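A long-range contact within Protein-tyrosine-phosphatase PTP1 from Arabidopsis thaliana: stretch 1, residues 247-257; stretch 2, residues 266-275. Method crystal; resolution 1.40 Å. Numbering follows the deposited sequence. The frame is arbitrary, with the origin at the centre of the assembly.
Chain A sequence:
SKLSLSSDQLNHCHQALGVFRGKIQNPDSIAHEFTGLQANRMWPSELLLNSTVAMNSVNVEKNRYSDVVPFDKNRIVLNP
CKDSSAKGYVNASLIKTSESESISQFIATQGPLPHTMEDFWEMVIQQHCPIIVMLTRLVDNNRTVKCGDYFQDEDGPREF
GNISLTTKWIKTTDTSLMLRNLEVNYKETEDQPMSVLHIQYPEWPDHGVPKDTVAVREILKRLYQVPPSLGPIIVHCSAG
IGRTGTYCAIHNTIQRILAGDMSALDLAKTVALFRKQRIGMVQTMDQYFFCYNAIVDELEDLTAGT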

# COMPACT_ATOMS: atom_id res chain seq x y z
N TYR A 247 4.22 4.72 1.11
CA TYR A 247 3.62 4.22 2.37
C TYR A 247 4.21 2.84 2.71
O TYR A 247 4.63 2.58 3.84
CB TYR A 247 2.08 4.16 2.34
CG TYR A 247 1.63 3.59 3.65
CD1 TYR A 247 1.57 4.41 4.78
CD2 TYR A 247 1.36 2.25 3.79
CE1 TYR A 247 1.32 3.85 6.01
CE2 TYR A 247 1.11 1.68 5.02
CZ TYR A 247 1.07 2.50 6.13
OH TYR A 247 0.92 1.90 7.31
N CYS A 248 4.20 1.93 1.74
CA CYS A 248 4.72 0.55 1.99
C CYS A 248 6.18 0.63 2.49
O CYS A 248 6.54 -0.12 3.38
CB CYS A 248 4.62 -0.29 0.73
SG CYS A 248 2.93 -0.72 0.28
N ALA A 249 7.00 1.51 1.92
CA ALA A 249 8.42 1.60 2.32
C ALA A 249 8.52 2.02 3.78
O ALA A 249 9.36 1.50 4.53
CB ALA A 249 9.18 2.52 1.41
N ILE A 250 7.70 2.98 4.20
CA ILE A 250 7.77 3.45 5.62
C ILE A 250 7.33 2.31 6.54
O ILE A 250 8.04 1.99 7.52
CB ILE A 250 6.91 4.71 5.78
CG1 ILE A 250 7.43 5.86 4.91
CG2 ILE A 250 6.80 5.09 7.27
CD1 ILE A 250 6.40 6.98 4.67
N HIS A 251 6.19 1.72 6.25
CA HIS A 251 5.61 0.64 7.09
C HIS A 251 6.58 -0.55 7.16
O HIS A 251 6.89 -1.05 8.25
CB HIS A 251 4.26 0.29 6.50
CG HIS A 251 3.47 -0.75 7.21
ND1 HIS A 251 2.15 -0.54 7.52
CD2 HIS A 251 3.77 -1.99 7.64
CE1 HIS A 251 1.67 -1.64 8.09
NE2 HIS A 251 2.64 -2.52 8.20
N ASN A 252 7.07 -0.95 6.00
CA ASN A 252 7.95 -2.14 5.94
C ASN A 252 9.28 -1.87 6.64
O ASN A 252 9.80 -2.75 7.36
CB ASN A 252 8.17 -2.45 4.47
CG ASN A 252 9.00 -3.70 4.23
OD1 ASN A 252 10.12 -3.59 3.71
ND2 ASN A 252 8.45 -4.84 4.60
N THR A 253 9.84 -0.67 6.47
CA THR A 253 11.14 -0.37 7.07
C THR A 253 11.02 -0.43 8.59
O THR A 253 11.89 -1.00 9.27
CB THR A 253 11.67 0.98 6.59
OG1 THR A 253 11.89 0.90 5.16
CG2 THR A 253 12.95 1.37 7.31
N ILE A 254 10.03 0.28 9.14
CA ILE A 254 9.87 0.29 10.62
C ILE A 254 9.66 -1.13 11.15
O ILE A 254 10.34 -1.49 12.12
CB ILE A 254 8.74 1.26 11.00
CG1 ILE A 254 9.12 2.70 10.65
CG2 ILE A 254 8.35 1.08 12.46
CD1 ILE A 254 10.21 3.29 11.47
N GLN A 255 8.79 -1.91 10.52
CA GLN A 255 8.55 -3.30 11.01
C GLN A 255 9.84 -4.10 10.97
O GLN A 255 10.08 -4.91 11.89
CB GLN A 255 7.47 -3.97 10.19
CG GLN A 255 6.09 -3.47 10.53
CD GLN A 255 4.99 -4.27 9.91
OE1 GLN A 255 5.13 -4.76 8.79
NE2 GLN A 255 3.88 -4.41 10.64
N ARG A 256 10.60 -3.96 9.90
CA ARG A 256 11.83 -4.78 9.77
C ARG A 256 12.89 -4.34 10.79
O ARG A 256 13.59 -5.20 11.32
CB ARG A 256 12.33 -4.72 8.33
CG ARG A 256 11.49 -5.60 7.40
CD ARG A 256 11.73 -5.29 5.95
NE ARG A 256 13.14 -5.44 5.57
CZ ARG A 256 13.71 -4.74 4.61
NH1 ARG A 256 12.99 -3.94 3.84
NH2 ARG A 256 15.01 -4.93 4.34
N ILE A 257 12.99 -3.05 11.11
CA ILE A 257 13.90 -2.59 12.19
C ILE A 257 13.46 -3.24 13.50
O ILE A 257 14.31 -3.78 14.21
CB ILE A 257 13.93 -1.06 12.28
CG1 ILE A 257 14.56 -0.45 11.03
CG2 ILE A 257 14.63 -0.61 13.56
CD1 ILE A 257 14.26 1.04 10.87
N ASP A 266 19.04 -0.03 4.65
CA ASP A 266 19.31 0.33 3.24
C ASP A 266 17.97 0.55 2.55
O ASP A 266 17.40 -0.38 1.96
CB ASP A 266 20.19 -0.74 2.62
CG ASP A 266 20.73 -0.40 1.25
OD1 ASP A 266 20.22 0.51 0.62
OD2 ASP A 266 21.65 -1.09 0.81
N LEU A 267 17.48 1.79 2.64
CA LEU A 267 16.16 2.07 2.04
C LEU A 267 16.23 1.94 0.51
O LEU A 267 15.25 1.52 -0.11
CB LEU A 267 15.70 3.48 2.45
CG LEU A 267 14.36 3.90 1.89
CD1 LEU A 267 13.24 3.02 2.40
CD2 LEU A 267 14.09 5.34 2.24
N ALA A 268 17.38 2.27 -0.10
CA ALA A 268 17.48 2.14 -1.57
C ALA A 268 17.30 0.66 -1.96
O ALA A 268 16.62 0.37 -2.95
CB ALA A 268 18.79 2.66 -2.07
N LYS A 269 17.89 -0.24 -1.18
CA LYS A 269 17.73 -1.69 -1.44
C LYS A 269 16.28 -2.11 -1.29
O LYS A 269 15.74 -2.87 -2.11
CB LYS A 269 18.66 -2.45 -0.51
CG LYS A 269 18.74 -3.94 -0.77
CD LYS A 269 19.71 -4.63 0.17
CE LYS A 269 20.07 -6.04 -0.25
NZ LYS A 269 18.95 -6.96 -0.00
N THR A 270 15.59 -1.57 -0.27
CA THR A 270 14.15 -1.88 -0.10
C THR A 270 13.36 -1.41 -1.31
O THR A 270 12.49 -2.13 -1.78
CB THR A 270 13.63 -1.26 1.20
OG1 THR A 270 14.32 -1.85 2.29
CG2 THR A 270 12.13 -1.45 1.33
N VAL A 271 13.59 -0.16 -1.72
CA VAL A 271 12.83 0.37 -2.88
C VAL A 271 13.16 -0.45 -4.14
O VAL A 271 12.28 -0.71 -4.92
CB VAL A 271 13.04 1.88 -3.04
CG1 VAL A 271 12.40 2.38 -4.32
CG2 VAL A 271 12.45 2.64 -1.85
N ALA A 272 14.43 -0.85 -4.31
CA ALA A 272 14.77 -1.66 -5.49
C ALA A 272 14.02 -3.00 -5.43
O ALA A 272 13.55 -3.48 -6.46
CB ALA A 272 16.27 -1.90 -5.52
N LEU A 273 13.92 -3.59 -4.23
CA LEU A 273 13.15 -4.85 -4.07
C LEU A 273 11.68 -4.64 -4.40
O LEU A 273 11.06 -5.41 -5.11
CB LEU A 273 13.34 -5.40 -2.68
CG LEU A 273 12.60 -6.70 -2.37
CD1 LEU A 273 12.94 -7.81 -3.36
CD2 LEU A 273 12.95 -7.16 -0.96
N PHE A 274 11.14 -3.53 -3.89
CA PHE A 274 9.73 -3.22 -4.22
C PHE A 274 9.54 -3.09 -5.72
O PHE A 274 8.53 -3.54 -6.25
CB PHE A 274 9.30 -1.90 -3.56
CG PHE A 274 8.99 -1.94 -2.09
CD1 PHE A 274 9.18 -3.07 -1.31
CD2 PHE A 274 8.46 -0.81 -1.50
CE1 PHE A 274 8.83 -3.06 0.04
CE2 PHE A 274 8.17 -0.81 -0.14
CZ PHE A 274 8.31 -1.93 0.61
N ARG A 275 10.50 -2.46 -6.40
CA ARG A 275 10.41 -2.28 -7.86
C ARG A 275 10.51 -3.62 -8.62
O ARG A 275 9.91 -3.74 -9.66
CB ARG A 275 11.41 -1.23 -8.32
CG ARG A 275 11.01 0.18 -7.93
CD ARG A 275 12.12 1.15 -8.20
NE ARG A 275 11.63 2.50 -8.02
CZ ARG A 275 12.16 3.58 -8.55
NH1 ARG A 275 13.19 3.50 -9.37
NH2 ARG A 275 11.66 4.78 -8.32
O HOH W 1 14.35 -0.01 4.19
O HOH W 2 16.65 -3.48 2.38

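Two helices of one chain, their N-to-C directions 123° apart and their axes 10.5 Å apart at closest approach, meet through a small, mostly buried contact that is apolar around Phe274 and polar around Thr270, burying 311 Å² over both sides. Phe274, the residue most covered by the other stretch, points toward it with chi1 at m and meets the first helix with the edge of its ring. Phe274 CE2 lies 3.3 Å from Ala249 N, 3.7 Å from Cys248 CB and 3.8 Å from Ala249 CB, while Phe274 CZ is 3.9 Å from Asn252 CB. Ala249 has only a methyl here, and the ring edge reaches its backbone N; Ala249 CB also lies 4.2 Å from Leu267 CD1. Leu267 sets out sideways, but with chi1 t and chi2 p its end comes nearer, and Leu267 CD1 packs 3.7 Å from Thr253 OG1.

The polar part centres on a direct hydrogen bond from Arg256 NH1 to Thr270 OG1, 2.9 Å long with an angle of 156° at the hydrogen. The hydroxyl sits at the edge of the guanidinium, near its plane, where the N-H groups point. Arg256 NH1 also donates to Asn252 OD1 at 2.9 Å, one turn back on its own helix. Two waters extend the network. Water 1 bridges the helices, donating to Thr253 OG1 at 2.8 Å and lying 2.6 Å from Thr270 OG1; Thr253 OG1 in turn donates to Ala249 O at 2.7 Å. Water 2 accepts from Arg256 NH2 at 2.9 Å, donates to Asp266 O at 3.2 Å, and is hydrogen-bonded to Thr270 OG1 at 2.8 Å. Threonine suits position 270: its hydroxyl serves this network while Thr270 CG2, its methyl, lies 3.8 Å from Asn252 OD1. Asp266 caps the second helix, Asp266 OD1 accepting from Lys269 N at 3.0 Å.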